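Local coordinates for protein xyloglucan-specific endo-beta-1,4-glucanase BoGH9A (Bacteroides ovatus, PDB 6DHT) that catalyses the internal hydrolysis of beta-1,4-glucosidic linkages in the xyloglucan backbone, releasing xyloglucan oligosaccharides, at residues L107-L112 / Q200-P205; K113-Q118 / W553-V558; L185-Y190 / D213-M218. One frame throughout, in Å; residues are numbered along the deposited sequence.

How the interactions relate
All three contacts lie in the glycosyl hydrolase family 9 region, their centres about 9 to 11 Å apart. Interactions 1 and 2 share helix 105-117: its first half meets the loop 200-205, its second half helix 551-567. Interaction 3 joins helices 176-192 and 213-226. The order along the chain is 107-112, 113-118, 185-190, 200-205, 213-218 and, much later, 553-558. Lys113 ties the first two contacts together through its bonds to the carbonyls of Ile202 and Asn203; Phe115 and Met186 pack between the second and third, and Leu112 against Leu214 between the first and third. Helix 105-117 therefore connects an inter-helix loop, a calcium-bound helix and the last helix of the catalytic domain.

Interaction 1: L107-L112 / Q200-P205; sequences LADAAL and QKINIP
Asp109, on helix 105-117, and Ile202, in the irregular chain that follows helix 194-199, bring the two backbones closest, with their CA atoms 6.0 Å apart. The direct polar link is made by Gln200, whose extended side chain leaves the backbone with CG anti to N (chi1 -178°) and slides past Asp109 in the opposite direction. Its NE2 donates to Asp109 OD1 over 2.9 Å in a nearly straight bond (169°). The carboxylate oxygen is met on its anti side, with the donor 34° out of the carboxylate plane. NE2 also donates to a water that in turn bonds to Ala108 O. The other oxygen, Asp109 OD2, is served by two waters: one donates to it over 2.7 Å and also to Lys201 O, while the second makes a weak link to Lys201 N.

Beside this polar row lies an apolar patch. Ile202 CD1 meets Leu112 CG at 3.8 Å, the two side chains crossing at about a right angle, and Ile202 CG2 rests on Asp109 CB at 3.9 Å. Leu112 CD2 also touches Gln200 OE1 at 3.4 Å. Leu112 also packs on Leu214 and Met218 of helix 213-226. With one amide N-H and two waters gripping its carboxylate, Asp109 is probably stabilised as an anion, and the waters fill in where loop and helix do not bond directly.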
loop_
_atom_site.group_PDB
_atom_site.type_symbol
_atom_site.label_atom_id
_atom_site.label_comp_id
_atom_site.label_asym_id
_atom_site.label_seq_id
_atom_site.Cartn_x
_atom_site.Cartn_y
_atom_site.Cartn_z
ATOM N N LEU A 107 1.248 -7.500 -11.855
ATOM C CA LEU A 107 1.213 -7.269 -10.419
ATOM C C LEU A 107 0.696 -5.854 -10.102
ATOM O O LEU A 107 -0.201 -5.679 -9.284
ATOM C CB LEU A 107 2.612 -7.494 -9.838
ATOM C CG LEU A 107 2.785 -7.157 -8.356
ATOM C CD1 LEU A 107 2.011 -8.129 -7.481
ATOM C CD2 LEU A 107 4.205 -7.194 -7.982
ATOM N N ALA A 108 1.248 -4.850 -10.773
ATOM C CA ALA A 108 0.829 -3.481 -10.540
ATOM C C ALA A 108 -0.660 -3.310 -10.838
ATOM O O ALA A 108 -1.384 -2.685 -10.068
ATOM C CB ALA A 108 1.645 -2.521 -11.394
ATOM N N ASP A 109 -1.125 -3.909 -11.921
ATOM C CA ASP A 109 -2.515 -3.807 -12.325
ATOM C C ASP A 109 -3.416 -4.541 -11.354
ATOM O O ASP A 109 -4.462 -4.020 -10.943
ATOM C CB ASP A 109 -2.718 -4.369 -13.746
ATOM C CG ASP A 109 -2.097 -3.496 -14.844
ATOM O OD1 ASP A 109 -1.473 -2.469 -14.549
ATOM O OD2 ASP A 109 -2.237 -3.892 -16.020
ATOM N N ALA A 110 -3.024 -5.752 -10.980
ATOM C CA ALA A 110 -3.833 -6.520 -10.016
ATOM C C ALA A 110 -3.949 -5.840 -8.640
ATOM O O ALA A 110 -5.002 -5.843 -8.011
ATOM C CB ALA A 110 -3.283 -7.921 -9.855
ATOM N N ALA A 111 -2.836 -5.277 -8.187
ATOM C CA ALA A 111 -2.797 -4.564 -6.920
ATOM C C ALA A 111 -3.774 -3.391 -6.913
ATOM O O ALA A 111 -4.458 -3.129 -5.913
ATOM C CB ALA A 111 -1.397 -4.112 -6.627
ATOM N N LEU A 112 -3.849 -2.657 -8.028
ATOM C CA LEU A 112 -4.805 -1.576 -8.141
ATOM C C LEU A 112 -6.231 -2.090 -8.273
ATOM O O LEU A 112 -7.158 -1.523 -7.658
ATOM C CB LEU A 112 -4.420 -0.706 -9.341
ATOM C CG LEU A 112 -5.304 0.510 -9.582
ATOM C CD1 LEU A 112 -5.393 1.432 -8.374
ATOM C CD2 LEU A 112 -4.770 1.273 -10.779
ATOM N N GLN A 200 -2.358 2.951 -18.442
ATOM C CA GLN A 200 -2.775 1.745 -17.730
ATOM C C GLN A 200 -4.270 1.539 -17.840
ATOM O O GLN A 200 -5.025 2.439 -17.530
ATOM C CB GLN A 200 -2.380 1.909 -16.264
ATOM C CG GLN A 200 -2.692 0.714 -15.364
ATOM C CD GLN A 200 -2.474 1.028 -13.904
ATOM O OE1 GLN A 200 -2.830 2.093 -13.411
ATOM N NE2 GLN A 200 -1.919 0.059 -13.181
ATOM N N LYS A 201 -4.700 0.346 -18.222
ATOM C CA LYS A 201 -6.122 0.032 -18.224
ATOM C C LYS A 201 -6.359 -1.291 -17.514
ATOM O O LYS A 201 -5.771 -2.311 -17.848
ATOM C CB LYS A 201 -6.693 0.032 -19.654
ATOM C CG LYS A 201 -6.665 1.420 -20.349
ATOM C CD LYS A 201 -7.587 2.439 -19.648
ATOM C CE LYS A 201 -7.532 3.826 -20.292
ATOM N NZ LYS A 201 -6.138 4.306 -20.536
ATOM N N ILE A 202 -7.219 -1.252 -16.506
ATOM C CA ILE A 202 -7.387 -2.407 -15.613
ATOM C C ILE A 202 -8.782 -3.029 -15.644
ATOM O O ILE A 202 -9.125 -3.863 -14.786
ATOM C CB ILE A 202 -7.028 -2.045 -14.154
ATOM C CG1 ILE A 202 -7.892 -0.891 -13.638
ATOM C CG2 ILE A 202 -5.551 -1.676 -14.049
ATOM C CD1 ILE A 202 -7.791 -0.673 -12.149
ATOM N N ASN A 203 -9.566 -2.665 -16.647
ATOM C CA ASN A 203 -10.898 -3.215 -16.839
ATOM C C ASN A 203 -11.793 -3.034 -15.619
ATOM O O ASN A 203 -12.265 -3.997 -15.009
ATOM C CB ASN A 203 -10.835 -4.683 -17.276
ATOM C CG ASN A 203 -12.203 -5.235 -17.636
ATOM O OD1 ASN A 203 -13.076 -4.508 -18.102
ATOM N ND2 ASN A 203 -12.405 -6.513 -17.392
ATOM N N ILE A 204 -11.984 -1.772 -15.257
ATOM C CA ILE A 204 -12.978 -1.348 -14.284
ATOM C C ILE A 204 -14.079 -0.602 -15.047
ATOM O O ILE A 204 -13.905 -0.275 -16.218
ATOM C CB ILE A 204 -12.368 -0.450 -13.182
ATOM C CG1 ILE A 204 -11.580 0.723 -13.785
ATOM C CG2 ILE A 204 -11.478 -1.277 -12.274
ATOM C CD1 ILE A 204 -11.143 1.760 -12.777
ATOM N N PRO A 205 -15.219 -0.333 -14.404
ATOM C CA PRO A 205 -16.309 0.326 -15.132
ATOM C C PRO A 205 -15.884 1.653 -15.766
ATOM O O PRO A 205 -16.455 2.068 -16.784
ATOM C CB PRO A 205 -17.381 0.509 -14.056
ATOM C CG PRO A 205 -17.127 -0.611 -13.109
ATOM C CD PRO A 205 -15.636 -0.739 -13.057
HETATM O O HOH W 1 -1.099 0.168 -10.396
HETATM O O HOH W 2 -2.231 -1.926 -17.980
HETATM O O HOH W 3 -4.603 -5.096 -16.735
#

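Interaction 2: K113-Q118 / W553-V558; sequences KSFYYQ and WNAALV. With EDO (1,2-ethanediol), chain G.
Phe115 reaches from helix 105-117, the first of the family 9 region, to Asn554, Ala555 and Val558 of helix 551-567, the last of the chain; the two run nearly antiparallel, their short axes 153° apart and 10.7 Å away at the closest. Its CB lies against Glu217 of helix 213-226. CG stands anti to the carbonyl carbon (chi1 -71°), and the far end of the ring swings toward helix 551-567. CE1 touches Asn554 CB at 3.9 Å and Val558 CG2 at 4.0 Å, both obliquely to the ring. CZ, at the tip, meets Ala555 N at the ring edge, 3.9 Å away, and is also near Met186 of helix 176-192.

Next to the ring, Ser114 OG and Asn554 ND2 lie 2.7 Å apart, but the angle is poor for a hydrogen bond and both residues have two conformers, so the pair is doubtful. In the conformer described both turn to the same acceptor, Ala111 O, which would account for their closeness.

Lys113 faces away from this seam. Four oxygens surround its NZ within hydrogen-bonding reach, the carbonyls of Ile202, Asn203 and Tyr128 and, at 3.1 Å, O1 of a 1,2-ethanediol probably from the crystallisation liquor; of its three N-H groups at least one must be shared. A methionine in its place would probably leave those three carbonyls without their charged donor and weaken the tie between this helix and the loop at Ile202 and Asn203. Within 113-118 and 553-558 the contact is apolar, round the Phe115 ring; one turn earlier Ala111 O takes Asn554 ND2, which also bonds to Gly512 O, adding a polar link between the same helices.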
loop_
_atom_site.group_PDB
_atom_site.type_symbol
_atom_site.label_atom_id
_atom_site.label_comp_id
_atom_site.label_asym_id
_atom_site.label_seq_id
_atom_site.Cartn_x
_atom_site.Cartn_y
_atom_site.Cartn_z
ATOM N N LYS A 113 -6.416 -3.154 -9.032
ATOM C CA LYS A 113 -7.737 -3.716 -9.257
ATOM C C LYS A 113 -8.327 -4.293 -7.965
ATOM O O LYS A 113 -9.551 -4.424 -7.846
ATOM C CB LYS A 113 -7.647 -4.774 -10.356
ATOM C CG LYS A 113 -8.933 -5.394 -10.833
ATOM C CD LYS A 113 -9.937 -4.400 -11.378
ATOM C CE LYS A 113 -11.119 -5.142 -12.026
ATOM N NZ LYS A 113 -10.774 -5.864 -13.282
ATOM N N SER A 114 -7.482 -4.632 -6.990
ATOM C CA SER A 114 -7.979 -5.119 -5.706
ATOM C C SER A 114 -8.940 -4.123 -5.067
ATOM O O SER A 114 -9.903 -4.526 -4.388
ATOM C CB SER A 114 -6.815 -5.393 -4.751
ATOM O OG SER A 114 -6.234 -4.199 -4.233
ATOM N N PHE A 115 -8.692 -2.828 -5.265
ATOM C CA PHE A 115 -9.531 -1.790 -4.700
ATOM C C PHE A 115 -10.949 -1.843 -5.281
ATOM O O PHE A 115 -11.939 -1.624 -4.561
ATOM C CB PHE A 115 -8.906 -0.414 -4.922
ATOM C CG PHE A 115 -7.680 -0.182 -4.083
ATOM C CD1 PHE A 115 -6.430 -0.610 -4.506
ATOM C CD2 PHE A 115 -7.790 0.454 -2.843
ATOM C CE1 PHE A 115 -5.309 -0.431 -3.687
ATOM C CE2 PHE A 115 -6.674 0.641 -2.048
ATOM C CZ PHE A 115 -5.442 0.183 -2.470
ATOM N N TYR A 116 -11.047 -2.143 -6.577
ATOM C CA TYR A 116 -12.340 -2.333 -7.217
ATOM C C TYR A 116 -13.146 -3.438 -6.512
ATOM O O TYR A 116 -14.318 -3.259 -6.197
ATOM C CB TYR A 116 -12.178 -2.599 -8.721
ATOM C CG TYR A 116 -13.432 -3.183 -9.338
ATOM C CD1 TYR A 116 -14.507 -2.376 -9.696
ATOM C CD2 TYR A 116 -13.539 -4.547 -9.553
ATOM C CE1 TYR A 116 -15.657 -2.926 -10.237
ATOM C CE2 TYR A 116 -14.683 -5.097 -10.103
ATOM C CZ TYR A 116 -15.733 -4.276 -10.449
ATOM O OH TYR A 116 -16.889 -4.806 -10.994
ATOM N N TYR A 117 -12.494 -4.565 -6.209
ATOM C CA TYR A 117 -13.168 -5.637 -5.504
ATOM C C TYR A 117 -13.624 -5.214 -4.093
ATOM O O TYR A 117 -14.608 -5.744 -3.564
ATOM C CB TYR A 117 -12.276 -6.869 -5.428
ATOM C CG TYR A 117 -12.097 -7.558 -6.755
ATOM C CD1 TYR A 117 -13.134 -8.305 -7.317
ATOM C CD2 TYR A 117 -10.888 -7.503 -7.436
ATOM C CE1 TYR A 117 -12.968 -8.965 -8.508
ATOM C CE2 TYR A 117 -10.728 -8.140 -8.638
ATOM C CZ TYR A 117 -11.779 -8.877 -9.165
ATOM O OH TYR A 117 -11.579 -9.529 -10.370
ATOM N N GLN A 118 -12.926 -4.269 -3.475
ATOM C CA GLN A 118 -13.301 -3.779 -2.152
ATOM C C GLN A 118 -14.455 -2.756 -2.148
ATOM O O GLN A 118 -14.862 -2.256 -1.081
ATOM C CB GLN A 118 -12.102 -3.144 -1.449
ATOM C CG GLN A 118 -10.934 -4.072 -1.128
ATOM C CD GLN A 118 -11.242 -5.072 -0.036
ATOM O OE1 GLN A 118 -11.525 -6.238 -0.315
ATOM N NE2 GLN A 118 -11.135 -4.639 1.212
ATOM N N TRP A 553 -2.079 -1.796 2.906
ATOM C CA TRP A 553 -1.052 -2.743 2.509
ATOM C C TRP A 553 -1.028 -2.848 0.986
ATOM O O TRP A 553 0.042 -2.850 0.381
ATOM C CB TRP A 553 -1.294 -4.107 3.181
ATOM C CG TRP A 553 -1.174 -4.026 4.670
ATOM C CD1 TRP A 553 -0.735 -2.974 5.384
ATOM C CD2 TRP A 553 -1.500 -5.050 5.627
ATOM N NE1 TRP A 553 -0.761 -3.260 6.711
ATOM C CE2 TRP A 553 -1.241 -4.524 6.894
ATOM C CE3 TRP A 553 -1.989 -6.350 5.524
ATOM C CZ2 TRP A 553 -1.432 -5.253 8.070
ATOM C CZ3 TRP A 553 -2.186 -7.077 6.691
ATOM C CH2 TRP A 553 -1.912 -6.523 7.942
ATOM N N ASN A 554 -2.192 -2.869 0.352
ATOM C CA ASN A 554 -2.228 -2.837 -1.100
ATOM C C ASN A 554 -1.790 -1.495 -1.682
ATOM O O ASN A 554 -1.279 -1.456 -2.809
ATOM C CB ASN A 554 -3.570 -3.274 -1.646
ATOM C CG ASN A 554 -3.508 -4.675 -2.154
ATOM O OD1 ASN A 554 -3.204 -5.598 -1.390
ATOM N ND2 ASN A 554 -3.705 -4.857 -3.442
ATOM N N ALA A 555 -1.957 -0.399 -0.928
ATOM C CA ALA A 555 -1.497 0.899 -1.411
ATOM C C ALA A 555 0.008 0.858 -1.565
ATOM O O ALA A 555 0.555 1.368 -2.536
ATOM C CB ALA A 555 -1.901 2.000 -0.457
ATOM N N ALA A 556 0.680 0.235 -0.597
ATOM C CA ALA A 556 2.133 0.065 -0.656
ATOM C C ALA A 556 2.540 -0.769 -1.856
ATOM O O ALA A 556 3.505 -0.471 -2.555
ATOM C CB ALA A 556 2.648 -0.567 0.624
ATOM N N LEU A 557 1.821 -1.863 -2.074
ATOM C CA LEU A 557 2.099 -2.704 -3.245
ATOM C C LEU A 557 1.882 -1.968 -4.553
ATOM O O LEU A 557 2.709 -2.056 -5.453
ATOM C CB LEU A 557 1.209 -3.943 -3.190
ATOM C CG LEU A 557 1.356 -4.943 -4.327
ATOM C CD1 LEU A 557 2.782 -5.513 -4.379
ATOM C CD2 LEU A 557 0.324 -6.049 -4.210
ATOM N N VAL A 558 0.784 -1.234 -4.683
ATOM C CA VAL A 558 0.576 -0.425 -5.894
ATOM C C VAL A 558 1.716 0.572 -6.067
ATOM O O VAL A 558 2.249 0.745 -7.171
ATOM C CB VAL A 558 -0.748 0.356 -5.791
ATOM C CG1 VAL A 558 -0.825 1.469 -6.840
ATOM C CG2 VAL A 558 -1.959 -0.550 -5.932
HETATM C C1 EDO G . -7.231 -6.764 -14.720
HETATM O O1 EDO G . -8.303 -7.511 -14.115
HETATM C C2 EDO G . -6.319 -6.205 -13.629
HETATM O O2 EDO G . -5.695 -7.267 -12.877
#

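Interaction 3: L185-Y190 / D213-M218; sequences LMQSIY and DLLDEM. With CA (calcium ion), chain D.
In the helical (alpha/alpha)6 barrel that characterises family 9 glycoside hydrolases, helices 176-192 and 213-226 pack antiparallel through Met186, Gln187 and Tyr190 on one side and Leu214, Leu215 and Met218 on the other. The short axes come within 11.0 Å and cross at -159°.

At the start of helix 213-226, Asp213 OD1 and Asp216 OD2 bind a calcium ion, the latter at 2.3 Å. Glu206 O, Asn209 OD1, Thr211 O and a water complete six ligands, tying the preceding loop to the first turn of the helix. These acids lie on the side of the helix turned from helix 176-192.

Between the helices the packing is mostly apolar. CG of Tyr190 stands anti to its backbone N (chi1 173°), and Leu215 covers one face of the ring, the two side chains crossing at about a right angle. Leu215 CD1 reaches the phenol end, 3.5 Å from Tyr190 OH. Leu214 CD2 touches Tyr190 CD1 obliquely at 4.1 Å. At the other end of the contact the two methionines meet by their methyl groups, Met186 CE to Met218 CE at 3.5 Å, near Phe115 of helix 105-117.

Gln187 slides past Met218 in the opposite direction. Its NE2 bonds to Gln277 OE1, but its OE1 is buried with no polar partner, lying 3.4 Å from Met218 CG and also against Leu215 CD2. That same methyl, Leu215 CD2, makes a CH-pi contact with Tyr190, 4.1 Å from the ring centroid and only 6° off the normal.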
loop_
_atom_site.group_PDB
_atom_site.type_symbol
_atom_site.label_atom_id
_atom_site.label_comp_id
_atom_site.label_asym_id
_atom_site.label_seq_id
_atom_site.Cartn_x
_atom_site.Cartn_y
_atom_site.Cartn_z
ATOM N N LEU A 185 -0.756 7.941 -0.499
ATOM C CA LEU A 185 0.435 7.220 -0.931
ATOM C C LEU A 185 0.351 6.907 -2.427
ATOM O O LEU A 185 1.306 7.172 -3.169
ATOM C CB LEU A 185 0.604 5.931 -0.110
ATOM C CG LEU A 185 1.800 5.066 -0.528
ATOM C CD1 LEU A 185 3.112 5.822 -0.425
ATOM C CD2 LEU A 185 1.832 3.811 0.320
ATOM N N MET A 186 -0.776 6.367 -2.889
ATOM C CA MET A 186 -0.895 5.989 -4.284
ATOM C C MET A 186 -0.817 7.216 -5.173
ATOM O O MET A 186 -0.196 7.178 -6.242
ATOM C CB MET A 186 -2.145 5.160 -4.554
ATOM C CG MET A 186 -2.068 3.784 -3.904
ATOM S SD MET A 186 -3.481 2.736 -4.223
ATOM C CE MET A 186 -4.674 3.429 -3.125
ATOM N N GLN A 187 -1.441 8.300 -4.746
ATOM C CA GLN A 187 -1.410 9.551 -5.517
ATOM C C GLN A 187 -0.045 10.229 -5.474
ATOM O O GLN A 187 0.271 11.050 -6.353
ATOM C CB GLN A 187 -2.571 10.489 -5.081
ATOM C CG GLN A 187 -3.900 9.948 -5.575
ATOM C CD GLN A 187 -5.124 10.848 -5.416
ATOM O OE1 GLN A 187 -6.124 10.592 -6.083
ATOM N NE2 GLN A 187 -5.084 11.818 -4.522
ATOM N N SER A 188 0.793 9.927 -4.487
ATOM C CA SER A 188 2.182 10.403 -4.497
ATOM C C SER A 188 2.907 9.748 -5.680
ATOM O O SER A 188 3.599 10.421 -6.462
ATOM C CB SER A 188 2.910 10.061 -3.189
ATOM O OG SER A 188 2.296 10.686 -2.072
ATOM N N ILE A 189 2.751 8.442 -5.855
ATOM C CA ILE A 189 3.445 7.756 -6.943
ATOM C C ILE A 189 2.824 8.134 -8.304
ATOM O O ILE A 189 3.535 8.311 -9.310
ATOM C CB ILE A 189 3.495 6.206 -6.680
ATOM C CG1 ILE A 189 4.666 5.845 -5.736
ATOM C CG2 ILE A 189 3.652 5.395 -7.949
ATOM C CD1 ILE A 189 4.622 6.418 -4.406
ATOM N N TYR A 190 1.506 8.291 -8.329
ATOM C CA TYR A 190 0.827 8.768 -9.536
ATOM C C TYR A 190 1.482 10.029 -10.127
ATOM O O TYR A 190 1.718 10.124 -11.340
ATOM C CB TYR A 190 -0.652 9.041 -9.216
ATOM C CG TYR A 190 -1.356 9.697 -10.376
ATOM C CD1 TYR A 190 -1.849 8.933 -11.431
ATOM C CD2 TYR A 190 -1.515 11.082 -10.411
ATOM C CE1 TYR A 190 -2.440 9.553 -12.538
ATOM C CE2 TYR A 190 -2.100 11.679 -11.468
ATOM C CZ TYR A 190 -2.584 10.919 -12.515
ATOM O OH TYR A 190 -3.163 11.600 -13.587
ATOM N N ASP A 213 -7.300 5.517 -14.842
ATOM C CA ASP A 213 -8.028 4.535 -14.042
ATOM C C ASP A 213 -7.632 4.566 -12.562
ATOM O O ASP A 213 -8.498 4.367 -11.717
ATOM C CB ASP A 213 -7.870 3.119 -14.596
ATOM C CG ASP A 213 -8.712 2.844 -15.829
ATOM O OD1 ASP A 213 -9.398 3.770 -16.319
ATOM O OD2 ASP A 213 -8.658 1.705 -16.325
ATOM N N LEU A 214 -6.358 4.810 -12.244
ATOM C CA LEU A 214 -5.970 4.972 -10.843
ATOM C C LEU A 214 -6.787 6.078 -10.192
ATOM O O LEU A 214 -7.267 5.902 -9.064
ATOM C CB LEU A 214 -4.477 5.220 -10.666
ATOM C CG LEU A 214 -3.999 5.369 -9.217
ATOM C CD1 LEU A 214 -2.570 4.825 -9.125
ATOM C CD2 LEU A 214 -4.065 6.768 -8.705
ATOM N N LEU A 215 -6.969 7.210 -10.882
ATOM C CA LEU A 215 -7.736 8.305 -10.310
ATOM C C LEU A 215 -9.220 7.968 -10.231
ATOM O O LEU A 215 -9.864 8.339 -9.258
ATOM C CB LEU A 215 -7.554 9.575 -11.124
ATOM C CG LEU A 215 -6.162 10.197 -11.087
ATOM C CD1 LEU A 215 -6.161 11.545 -11.843
ATOM C CD2 LEU A 215 -5.618 10.376 -9.670
ATOM N N ASP A 216 -9.763 7.254 -11.216
ATOM C CA ASP A 216 -11.149 6.774 -11.077
ATOM C C ASP A 216 -11.330 5.985 -9.793
ATOM O O ASP A 216 -12.315 6.154 -9.045
ATOM C CB ASP A 216 -11.590 5.901 -12.234
ATOM C CG ASP A 216 -11.679 6.654 -13.555
ATOM O OD1 ASP A 216 -12.329 7.727 -13.619
ATOM O OD2 ASP A 216 -11.101 6.135 -14.520
ATOM N N GLU A 217 -10.394 5.082 -9.541
ATOM C CA GLU A 217 -10.505 4.252 -8.358
ATOM C C GLU A 217 -10.424 5.083 -7.077
ATOM O O GLU A 217 -11.251 4.915 -6.175
ATOM C CB GLU A 217 -9.452 3.138 -8.345
ATOM C CG GLU A 217 -9.730 2.068 -7.273
ATOM C CD GLU A 217 -11.071 1.373 -7.499
ATOM O OE1 GLU A 217 -11.295 0.872 -8.627
ATOM O OE2 GLU A 217 -11.921 1.376 -6.567
ATOM N N MET A 218 -9.453 5.993 -7.009
ATOM C CA MET A 218 -9.344 6.835 -5.849
ATOM C C MET A 218 -10.638 7.588 -5.643
ATOM O O MET A 218 -11.088 7.730 -4.514
ATOM C CB MET A 218 -8.175 7.827 -5.951
ATOM C CG MET A 218 -6.795 7.228 -6.252
ATOM S SD MET A 218 -6.195 6.018 -5.061
ATOM C CE MET A 218 -6.615 4.497 -5.893
HETATM CA CA CA D . -10.603 5.751 -16.727
HETATM O O HOH W 4 -10.014 5.542 -19.006
#